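Local coordinates for capsular polysaccharide export system protein KpsC (Thermosulfurimonas dismutans, PDB 6MGB), which probably transfers beta-linked Kdo sugars from CMP-Kdo while building the conserved glycolipid that carries Gram-negative bacterial capsules, at residues 89-94 with 300-306; 159-164 with 241-247. One frame throughout, in Å; residues are numbered along the deposited sequence.

Contact 1: 89-94 with 300-306; sequences LSLIVD and YPRYINP
L89 meets P306 through CD2, 4.1 Å from the ring atom CG, while its carbonyl O takes a weak bond from I304 N. S90 CB rests against Y303 CD1 at 3.4 Å, and a water donates to both S90 OG and Y303 OH; these hydroxyls also bond L77 O and Y297 O. L91 pairs with R302 by two backbone bonds, L91 N to R302 O 2.9 Å and R302 N to L91 O 2.8 Å, in antiparallel register (axes 154° apart). I92 crosses the Y300 ring at about a right angle, CG2 3.5 Å from CZ. V93 CB sits 3.7 Å from R302 NE, over one guanidinium face, offset toward its rim; the arginine runs extended from CG to NE, and NH1 bonds F28 O. One water links V93 N to Y300 O, another V93 O to R302 NH2. D94 OD2 accepts the Y300 hydroxyl at 2.7 Å on its anti side; D94 OD1 takes the N-H groups of V96 and G97. A phenylalanine in place of Y300 would probably leave D94 OD2 without this donor, relying on L107 N. Side-chain and water-mediated bonds thus continue the pairing toward a buried carboxylate steadied by several N-H and O-H donors.

Contact 2: 159-164 with 241-247; sequences VLLIDQ and RIYTVSS. With C5P (cytidine-5'-monophosphate), chain D.
I162 and S247 meet beside the bound nucleotide, CG2 against OG, and I162 CG2 also lies 3.6 Å from C5P N4. S247 OG donates to C5P O1P at 2.8 Å, and C5P N4 gives a hydrogen to D163 O at 2.9 Å, so the phosphate and the cytosine amine are read from different strand ends. With OG anti to the backbone N (chi1 174°), S247 both reaches the phosphate and caps M249 N at the start of helix 248-255, whose N-terminal end would probably favour the phosphate's negative charge.

The second shell is Q164, whose two amide atoms both bond S246: OE1 accepts from S246 N at 3.1 Å, and NE2 donates to S246 OG almost straight (170°), with the hydroxyl in the amide plane. S170 OG also bonds S246 OG, and D168 OD2 accepts from Q164 NE2, helping to fix the amide's rotation. One water binds I162 O, Q164 OE1, T244 OG1 and V245 N, and T244 OG1 accepts from S247 N in an ST motif.

Ligand binding at the C-terminal ends of neighbouring parallel strands is the hallmark of a Rossmann-like domain, as in the GT-B clan; here the axes diverge by only 21°. Behind the site, Y243 N donates to L160 O and Y243 O accepts from I162 N, both nearly along the C=O axis. L161 and Y243 lie side by side on one sheet face, CD1 to CD1 3.8 Å. L160 and I242 do likewise on the other. Farther out, R241 forms a salt bridge with E259, and N192 bonds the Y243 hydroxyl.

In the fold
Both contacts are largely buried and join strands, yet they belong to different sheets on opposite sides of the chain's centre, with contact centres 26 Å apart and nearest atoms about 12 Å apart. Contact 1 lies in the mixed seven-strand sheet, where strand 302-305 brings the chain back from the other domain to pair antiparallel with strand 90-94. Contact 2 is central in the six-strand parallel sheet and belongs to the nucleotide pocket itself. Their chemistry follows this placement: contact 1 combines tyrosine, carboxylate and arginine contacts, with R302 and the L89/P306 end partly exposed, whereas contact 2 has an aliphatic-rich ladder whose ligand-binding groups gather at the strands' C-terminal ends, with R241 and Y243 bonded at the far end.

Contact 1: 89-94 with 300-306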
ATOM      1  N   LEU A  89      -4.863 -11.337   4.151  1.00 24.81           N
ATOM      2  CA  LEU A  89      -5.219 -12.276   3.097  1.00 37.31           C
ATOM      3  C   LEU A  89      -4.180 -12.333   1.989  1.00 32.95           C
ATOM      4  O   LEU A  89      -4.166 -13.299   1.217  1.00 30.55           O
ATOM      5  CB  LEU A  89      -6.581 -11.905   2.506  1.00 31.84           C
ATOM      6  CG  LEU A  89      -7.747 -11.926   3.500  1.00 33.19           C
ATOM      7  CD1 LEU A  89      -9.025 -11.452   2.829  1.00 40.26           C
ATOM      8  CD2 LEU A  89      -7.936 -13.317   4.090  1.00 35.28           C
ATOM      9  N   SER A  90      -3.326 -11.319   1.885  1.00 29.64           N
ATOM     10  CA  SER A  90      -2.180 -11.356   0.995  1.00 23.52           C
ATOM     11  C   SER A  90      -1.002 -10.719   1.711  1.00 24.14           C
ATOM     12  O   SER A  90      -1.167  -9.926   2.642  1.00 25.78           O
ATOM     13  CB  SER A  90      -2.458 -10.638  -0.332  1.00 30.00           C
ATOM     14  OG  SER A  90      -2.711  -9.260  -0.136  1.00 27.42           O
ATOM     15  N   LEU A  91       0.197 -11.083   1.269  1.00 25.05           N
ATOM     16  CA  LEU A  91       1.426 -10.657   1.917  1.00 26.96           C
ATOM     17  C   LEU A  91       2.417 -10.218   0.853  1.00 28.73           C
ATOM     18  O   LEU A  91       2.580 -10.893  -0.167  1.00 25.93           O
ATOM     19  CB  LEU A  91       2.022 -11.791   2.760  1.00 29.65           C
ATOM     20  CG  LEU A  91       3.105 -11.421   3.769  1.00 35.86           C
ATOM     21  CD1 LEU A  91       2.496 -10.739   4.985  1.00 39.58           C
ATOM     22  CD2 LEU A  91       3.881 -12.664   4.172  1.00 32.15           C
ATOM     23  N   ILE A  92       3.067  -9.085   1.088  1.00 25.27           N
ATOM     24  CA  ILE A  92       4.140  -8.618   0.221  1.00 25.00           C
ATOM     25  C   ILE A  92       5.460  -9.144   0.767  1.00 27.56           C
ATOM     26  O   ILE A  92       5.762  -8.980   1.955  1.00 28.98           O
ATOM     27  CB  ILE A  92       4.142  -7.083   0.122  1.00 25.01           C
ATOM     28  CG1 ILE A  92       3.005  -6.635  -0.802  1.00 24.75           C
ATOM     29  CG2 ILE A  92       5.482  -6.569  -0.400  1.00 24.60           C
ATOM     30  CD1 ILE A  92       2.704  -5.155  -0.745  1.00 24.69           C
ATOM     31  N   VAL A  93       6.238  -9.783  -0.100  1.00 22.29           N
ATOM     32  CA  VAL A  93       7.521 -10.377   0.258  1.00 26.84           C
ATOM     33  C   VAL A  93       8.519  -9.858  -0.767  1.00 33.67           C
ATOM     34  O   VAL A  93       8.538 -10.322  -1.913  1.00 26.61           O
ATOM     35  CB  VAL A  93       7.473 -11.909   0.264  1.00 26.31           C
ATOM     36  CG1 VAL A  93       8.825 -12.491   0.652  1.00 33.21           C
ATOM     37  CG2 VAL A  93       6.383 -12.403   1.211  1.00 28.60           C
ATOM     38  N   ASP A  94       9.347  -8.899  -0.368  1.00 23.86           N
ATOM     39  CA  ASP A  94      10.227  -8.198  -1.302  1.00 26.44           C
ATOM     40  C   ASP A  94      11.682  -8.494  -0.967  1.00 24.31           C
ATOM     41  O   ASP A  94      12.187  -8.001   0.060  1.00 24.60           O
ATOM     42  CB  ASP A  94       9.963  -6.693  -1.253  1.00 26.80           C
ATOM     43  CG  ASP A  94      10.569  -5.958  -2.434  1.00 25.15           C
ATOM     44  OD1 ASP A  94      11.668  -6.347  -2.878  1.00 26.89           O
ATOM     45  OD2 ASP A  94       9.942  -4.995  -2.920  1.00 27.40           O
ATOM     46  N   TYR A 300       2.927  -8.660  -7.738  1.00 23.50           N
ATOM     47  CA  TYR A 300       3.822  -8.352  -6.625  1.00 21.32           C
ATOM     48  C   TYR A 300       3.401  -9.054  -5.339  1.00 37.92           C
ATOM     49  O   TYR A 300       4.252  -9.710  -4.714  1.00 24.13           O
ATOM     50  CB  TYR A 300       3.912  -6.829  -6.469  1.00 25.86           C
ATOM     51  CG  TYR A 300       4.830  -6.289  -5.395  1.00 19.79           C
ATOM     52  CD1 TYR A 300       6.181  -6.615  -5.354  1.00 22.70           C
ATOM     53  CD2 TYR A 300       4.345  -5.392  -4.448  1.00 26.40           C
ATOM     54  CE1 TYR A 300       7.011  -6.089  -4.376  1.00 22.69           C
ATOM     55  CE2 TYR A 300       5.161  -4.865  -3.474  1.00 24.13           C
ATOM     56  CZ  TYR A 300       6.494  -5.213  -3.440  1.00 22.53           C
ATOM     57  OH  TYR A 300       7.306  -4.676  -2.465  1.00 22.31           O
ATOM     58  N   PRO A 301       2.148  -8.987  -4.897  1.00 24.95           N
ATOM     59  CA  PRO A 301       1.778  -9.640  -3.637  1.00 24.56           C
ATOM     60  C   PRO A 301       1.618 -11.144  -3.800  1.00 26.26           C
ATOM     61  O   PRO A 301       1.416 -11.665  -4.898  1.00 28.79           O
ATOM     62  CB  PRO A 301       0.434  -8.989  -3.277  1.00 24.66           C
ATOM     63  CG  PRO A 301       0.227  -7.876  -4.283  1.00 24.64           C
ATOM     64  CD  PRO A 301       0.993  -8.296  -5.487  1.00 26.31           C
ATOM     65  N   ARG A 302       1.708 -11.838  -2.668  1.00 30.25           N
ATOM     66  CA  ARG A 302       1.452 -13.273  -2.603  1.00 29.72           C
ATOM     67  C   ARG A 302       0.094 -13.497  -1.953  1.00 28.59           C
ATOM     68  O   ARG A 302      -0.125 -13.094  -0.804  1.00 25.20           O
ATOM     69  CB  ARG A 302       2.549 -13.994  -1.822  1.00 32.25           C
ATOM     70  CG  ARG A 302       3.942 -13.700  -2.338  1.00 33.85           C
ATOM     71  CD  ARG A 302       4.976 -14.623  -1.733  1.00 43.20           C
ATOM     72  NE  ARG A 302       6.305 -14.355  -2.268  1.00 34.70           N
ATOM     73  CZ  ARG A 302       7.387 -15.074  -1.990  1.00 45.80           C
ATOM     74  NH1 ARG A 302       7.305 -16.119  -1.176  1.00 37.64           N
ATOM     75  NH2 ARG A 302       8.554 -14.747  -2.529  1.00 38.90           N
ATOM     76  N   TYR A 303      -0.811 -14.135  -2.685  1.00 27.51           N
ATOM     77  CA  TYR A 303      -2.171 -14.360  -2.224  1.00 21.92           C
ATOM     78  C   TYR A 303      -2.356 -15.794  -1.751  1.00 27.86           C
ATOM     79  O   TYR A 303      -1.769 -16.731  -2.298  1.00 29.04           O
ATOM     80  CB  TYR A 303      -3.179 -14.068  -3.340  1.00 29.00           C
ATOM     81  CG  TYR A 303      -3.263 -12.613  -3.727  1.00 26.80           C
ATOM     82  CD1 TYR A 303      -4.141 -11.758  -3.080  1.00 30.89           C
ATOM     83  CD2 TYR A 303      -2.468 -12.093  -4.740  1.00 26.84           C
ATOM     84  CE1 TYR A 303      -4.224 -10.423  -3.420  1.00 32.89           C
ATOM     85  CE2 TYR A 303      -2.545 -10.761  -5.093  1.00 25.86           C
ATOM     86  CZ  TYR A 303      -3.425  -9.930  -4.427  1.00 26.21           C
ATOM     87  OH  TYR A 303      -3.509  -8.602  -4.771  1.00 23.48           O
ATOM     88  N   ILE A 304      -3.181 -15.952  -0.722  1.00 30.71           N
ATOM     89  CA  ILE A 304      -3.641 -17.260  -0.276  0.64 27.44           C
ATOM     90  C   ILE A 304      -5.112 -17.381  -0.635  1.00 30.32           C
ATOM     91  O   ILE A 304      -5.839 -16.385  -0.709  1.00 29.40           O
ATOM     92  CB  ILE A 304      -3.427 -17.507   1.236  0.64 35.83           C
ATOM     93  CG1 ILE A 304      -3.820 -16.291   2.092  0.64 46.09           C
ATOM     94  CG2 ILE A 304      -1.982 -17.893   1.505  0.64 48.08           C
ATOM     95  CD1 ILE A 304      -5.315 -16.098   2.298  0.64 30.24           C
ATOM     96  N   ASN A 305      -5.544 -18.608  -0.879  1.00 31.63           N
ATOM     97  CA  ASN A 305      -6.962 -18.851  -1.077  1.00 32.05           C
ATOM     98  C   ASN A 305      -7.605 -18.894   0.304  1.00 28.59           C
ATOM     99  O   ASN A 305      -7.389 -19.857   1.050  1.00 30.99           O
ATOM    100  CB  ASN A 305      -7.196 -20.153  -1.841  1.00 31.85           C
ATOM    101  CG  ASN A 305      -8.659 -20.391  -2.140  1.00 32.82           C
ATOM    102  OD1 ASN A 305      -9.536 -19.778  -1.529  1.00 30.71           O
ATOM    103  ND2 ASN A 305      -8.934 -21.281  -3.087  1.00 37.76           N
ATOM    104  N   PRO A 306      -8.376 -17.875   0.696  1.00 25.93           N
ATOM    105  CA  PRO A 306      -8.888 -17.855   2.077  1.00 30.51           C
ATOM    106  C   PRO A 306      -9.714 -19.076   2.427  1.00 43.83           C
ATOM    107  O   PRO A 306      -9.798 -19.440   3.605  1.00 39.42           O
ATOM    108  CB  PRO A 306      -9.729 -16.570   2.121  1.00 37.24           C
ATOM    109  CG  PRO A 306      -9.224 -15.737   0.993  1.00 35.36           C
ATOM    110  CD  PRO A 306      -8.851 -16.712  -0.073  1.00 33.23           C
TER
HETATM  111  O   HOH W   1      -2.638  -7.544  -2.337  1.00 25.14           O
HETATM  112  O   HOH W   2       5.740 -10.908  -2.684  1.00 37.69           O
HETATM  113  O   HOH W   3       8.879 -12.115  -3.906  1.00 46.75           O

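Contact 2: 159-164 with 241-247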
ATOM      1  N   VAL A 159     -12.245  19.420  -3.573  1.00 28.30           N
ATOM      2  CA  VAL A 159     -11.092  18.538  -3.687  1.00 34.43           C
ATOM      3  C   VAL A 159     -10.936  17.778  -2.376  1.00 25.92           C
ATOM      4  O   VAL A 159     -11.481  18.161  -1.339  1.00 27.69           O
ATOM      5  CB  VAL A 159      -9.795  19.306  -4.028  1.00 32.66           C
ATOM      6  CG1 VAL A 159      -9.983  20.126  -5.298  1.00 31.14           C
ATOM      7  CG2 VAL A 159      -9.370  20.204  -2.872  1.00 39.87           C
ATOM      8  N   LEU A 160     -10.173  16.687  -2.432  1.00 29.80           N
ATOM      9  CA  LEU A 160      -9.985  15.802  -1.290  1.00 26.64           C
ATOM     10  C   LEU A 160      -8.504  15.702  -0.951  1.00 24.78           C
ATOM     11  O   LEU A 160      -7.678  15.439  -1.832  1.00 23.95           O
ATOM     12  CB  LEU A 160     -10.547  14.405  -1.573  1.00 26.17           C
ATOM     13  CG  LEU A 160     -10.473  13.419  -0.403  1.00 26.63           C
ATOM     14  CD1 LEU A 160     -11.328  13.894   0.762  1.00 27.37           C
ATOM     15  CD2 LEU A 160     -10.897  12.027  -0.845  1.00 31.77           C
ATOM     16  N   LEU A 161      -8.179  15.909   0.322  1.00 27.25           N
ATOM     17  CA  LEU A 161      -6.835  15.705   0.848  1.00 29.79           C
ATOM     18  C   LEU A 161      -6.830  14.436   1.692  1.00 21.52           C
ATOM     19  O   LEU A 161      -7.712  14.244   2.534  1.00 25.93           O
ATOM     20  CB  LEU A 161      -6.383  16.905   1.688  1.00 26.75           C
ATOM     21  CG  LEU A 161      -5.886  18.156   0.953  1.00 31.12           C
ATOM     22  CD1 LEU A 161      -6.814  18.569  -0.180  1.00 33.91           C
ATOM     23  CD2 LEU A 161      -5.726  19.298   1.942  1.00 39.50           C
ATOM     24  N   ILE A 162      -5.840  13.577   1.461  1.00 24.84           N
ATOM     25  CA  ILE A 162      -5.724  12.301   2.160  0.50 23.60           C
ATOM     26  C   ILE A 162      -4.758  12.480   3.323  1.00 22.69           C
ATOM     27  O   ILE A 162      -3.605  12.880   3.130  1.00 23.94           O
ATOM     28  CB  ILE A 162      -5.253  11.185   1.213  0.50 25.85           C
ATOM     29  CG1 ILE A 162      -6.255  11.008   0.066  0.50 30.59           C
ATOM     30  CG2 ILE A 162      -5.071   9.870   1.978  0.50 22.87           C
ATOM     31  CD1 ILE A 162      -5.799  10.051  -1.016  0.50 30.62           C
ATOM     32  N   ASP A 163      -5.226  12.182   4.532  1.00 20.29           N
ATOM     33  CA  ASP A 163      -4.363  12.204   5.703  1.00 24.07           C
ATOM     34  C   ASP A 163      -3.808  10.805   5.946  1.00 27.16           C
ATOM     35  O   ASP A 163      -4.363   9.803   5.490  1.00 24.96           O
ATOM     36  CB  ASP A 163      -5.126  12.697   6.936  1.00 27.03           C
ATOM     37  CG  ASP A 163      -4.200  13.153   8.055  1.00 27.55           C
ATOM     38  OD1 ASP A 163      -3.008  13.404   7.782  1.00 22.30           O
ATOM     39  OD2 ASP A 163      -4.664  13.263   9.211  1.00 26.07           O
ATOM     40  N   GLN A 164      -2.692  10.747   6.669  1.00 19.64           N
ATOM     41  CA  GLN A 164      -2.015   9.490   6.952  1.00 22.13           C
ATOM     42  C   GLN A 164      -1.735   9.392   8.447  1.00 27.41           C
ATOM     43  O   GLN A 164      -2.018  10.315   9.219  1.00 27.53           O
ATOM     44  CB  GLN A 164      -0.729   9.372   6.126  1.00 25.67           C
ATOM     45  CG  GLN A 164      -0.998   9.120   4.653  1.00 24.82           C
ATOM     46  CD  GLN A 164       0.241   9.263   3.794  1.00 28.05           C
ATOM     47  OE1 GLN A 164       0.347  10.185   2.985  1.00 24.84           O
ATOM     48  NE2 GLN A 164       1.185   8.346   3.962  1.00 25.63           N
ATOM     49  N   ARG A 241     -10.232  15.458  -8.162  1.00 28.39           N
ATOM     50  CA  ARG A 241      -8.842  15.790  -7.880  1.00 29.61           C
ATOM     51  C   ARG A 241      -8.511  15.401  -6.447  1.00 26.65           C
ATOM     52  O   ARG A 241      -9.203  15.820  -5.512  1.00 26.50           O
ATOM     53  CB  ARG A 241      -8.597  17.285  -8.107  1.00 30.55           C
ATOM     54  CG  ARG A 241      -7.211  17.767  -7.740  1.00 38.66           C
ATOM     55  CD  ARG A 241      -7.022  19.217  -8.153  1.00 46.41           C
ATOM     56  NE  ARG A 241      -6.843  19.361  -9.595  1.00 38.92           N
ATOM     57  CZ  ARG A 241      -6.778  20.528 -10.230  1.00 47.33           C
ATOM     58  NH1 ARG A 241      -6.882  21.664  -9.554  1.00 45.24           N
ATOM     59  NH2 ARG A 241      -6.609  20.559 -11.544  1.00 43.63           N
ATOM     60  N   ILE A 242      -7.451  14.612  -6.277  1.00 25.85           N
ATOM     61  CA  ILE A 242      -7.049  14.087  -4.978  1.00 27.02           C
ATOM     62  C   ILE A 242      -5.639  14.568  -4.669  1.00 27.60           C
ATOM     63  O   ILE A 242      -4.781  14.618  -5.557  1.00 27.66           O
ATOM     64  CB  ILE A 242      -7.107  12.544  -4.948  1.00 43.68           C
ATOM     65  CG1 ILE A 242      -8.435  12.035  -5.516  1.00 53.81           C
ATOM     66  CG2 ILE A 242      -6.904  12.027  -3.533  1.00 40.72           C
ATOM     67  CD1 ILE A 242      -9.668  12.556  -4.805  1.00 36.44           C
ATOM     68  N   TYR A 243      -5.403  14.914  -3.405  1.00 26.02           N
ATOM     69  CA  TYR A 243      -4.090  15.319  -2.917  1.00 24.79           C
ATOM     70  C   TYR A 243      -3.590  14.300  -1.903  1.00 27.84           C
ATOM     71  O   TYR A 243      -4.318  13.943  -0.971  1.00 27.56           O
ATOM     72  CB  TYR A 243      -4.143  16.705  -2.270  1.00 26.69           C
ATOM     73  CG  TYR A 243      -4.317  17.852  -3.240  1.00 26.22           C
ATOM     74  CD1 TYR A 243      -5.561  18.150  -3.779  1.00 28.14           C
ATOM     75  CD2 TYR A 243      -3.239  18.650  -3.600  1.00 35.06           C
ATOM     76  CE1 TYR A 243      -5.724  19.202  -4.661  1.00 29.87           C
ATOM     77  CE2 TYR A 243      -3.392  19.703  -4.480  1.00 36.87           C
ATOM     78  CZ  TYR A 243      -4.635  19.975  -5.006  1.00 36.31           C
ATOM     79  OH  TYR A 243      -4.787  21.023  -5.882  1.00 35.42           O
ATOM     80  N   THR A 244      -2.351  13.839  -2.081  1.00 24.64           N
ATOM     81  CA  THR A 244      -1.771  12.845  -1.188  1.00 29.30           C
ATOM     82  C   THR A 244      -0.262  13.030  -1.126  1.00 26.19           C
ATOM     83  O   THR A 244       0.360  13.524  -2.072  1.00 26.75           O
ATOM     84  CB  THR A 244      -2.101  11.413  -1.644  1.00 28.89           C
ATOM     85  OG1 THR A 244      -1.724  10.481  -0.623  1.00 24.33           O
ATOM     86  CG2 THR A 244      -1.370  11.066  -2.941  1.00 25.13           C
ATOM     87  N   VAL A 245       0.320  12.626   0.002  1.00 20.92           N
ATOM     88  CA  VAL A 245       1.771  12.584   0.154  1.00 23.66           C
ATOM     89  C   VAL A 245       2.259  11.235  -0.354  1.00 29.79           C
ATOM     90  O   VAL A 245       2.980  11.161  -1.355  1.00 22.96           O
ATOM     91  CB  VAL A 245       2.201  12.817   1.617  1.00 27.14           C
ATOM     92  CG1 VAL A 245       3.710  12.625   1.768  1.00 23.47           C
ATOM     93  CG2 VAL A 245       1.800  14.212   2.081  1.00 27.43           C
ATOM     94  N   SER A 246       1.855  10.152   0.331  1.00 25.35           N
ATOM     95  CA  SER A 246       2.325   8.821  -0.044  1.00 27.74           C
ATOM     96  C   SER A 246       1.328   7.707   0.271  1.00 23.34           C
ATOM     97  O   SER A 246       1.729   6.537   0.309  1.00 24.32           O
ATOM     98  CB  SER A 246       3.646   8.509   0.674  1.00 24.32           C
ATOM     99  OG  SER A 246       3.454   8.459   2.078  1.00 23.56           O
ATOM    100  N   SER A 247       0.053   8.023   0.483  1.00 19.68           N
ATOM    101  CA  SER A 247      -0.912   7.024   0.918  1.00 24.59           C
ATOM    102  C   SER A 247      -1.266   6.058  -0.211  1.00 22.60           C
ATOM    103  O   SER A 247      -1.328   6.431  -1.385  1.00 24.19           O
ATOM    104  CB  SER A 247      -2.183   7.705   1.425  1.00 27.86           C
ATOM    105  OG  SER A 247      -3.185   6.754   1.736  1.00 25.64           O
TER
HETATM  106  O3P C5P D 403      -1.174   3.849   2.823  1.00 28.48           O
HETATM  107  P   C5P D 403      -2.134   4.148   3.951  1.00 23.36           P
HETATM  108  O1P C5P D 403      -2.195   5.658   4.159  1.00 25.25           O
HETATM  109  O2P C5P D 403      -1.900   3.482   5.293  1.00 24.71           O
HETATM  110  O5' C5P D 403      -3.565   3.697   3.424  1.00 28.26           O
HETATM  111  C5' C5P D 403      -4.005   2.352   3.528  1.00 26.06           C
HETATM  112  C4' C5P D 403      -5.437   2.224   3.077  1.00 25.17           C
HETATM  113  O4' C5P D 403      -6.305   2.811   4.081  1.00 26.94           O
HETATM  114  C3' C5P D 403      -5.786   2.971   1.797  1.00 27.41           C
HETATM  115  O3' C5P D 403      -5.475   2.229   0.630  1.00 26.76           O
HETATM  116  C2' C5P D 403      -7.276   3.246   1.957  1.00 27.54           C
HETATM  117  O2' C5P D 403      -8.051   2.110   1.601  1.00 27.00           O
HETATM  118  C1' C5P D 403      -7.390   3.472   3.465  1.00 29.63           C
HETATM  119  N1  C5P D 403      -7.323   4.910   3.818  1.00 25.33           N
HETATM  120  C2  C5P D 403      -8.573   5.673   4.130  1.00 31.77           C
HETATM  121  N3  C5P D 403      -8.492   7.133   4.488  1.00 28.07           N
HETATM  122  C4  C5P D 403      -7.200   7.812   4.540  1.00 24.42           C
HETATM  123  C5  C5P D 403      -5.957   7.052   4.229  1.00 23.07           C
HETATM  124  C6  C5P D 403      -6.039   5.593   3.872  1.00 21.83           C
HETATM  125  O2  C5P D 403      -9.621   5.129   4.090  1.00 29.72           O
HETATM  126  N4  C5P D 403      -7.122   9.229   4.884  1.00 27.17           N
HETATM  127  O   HOH W   4      -1.681  11.600   1.841  1.00 26.02           O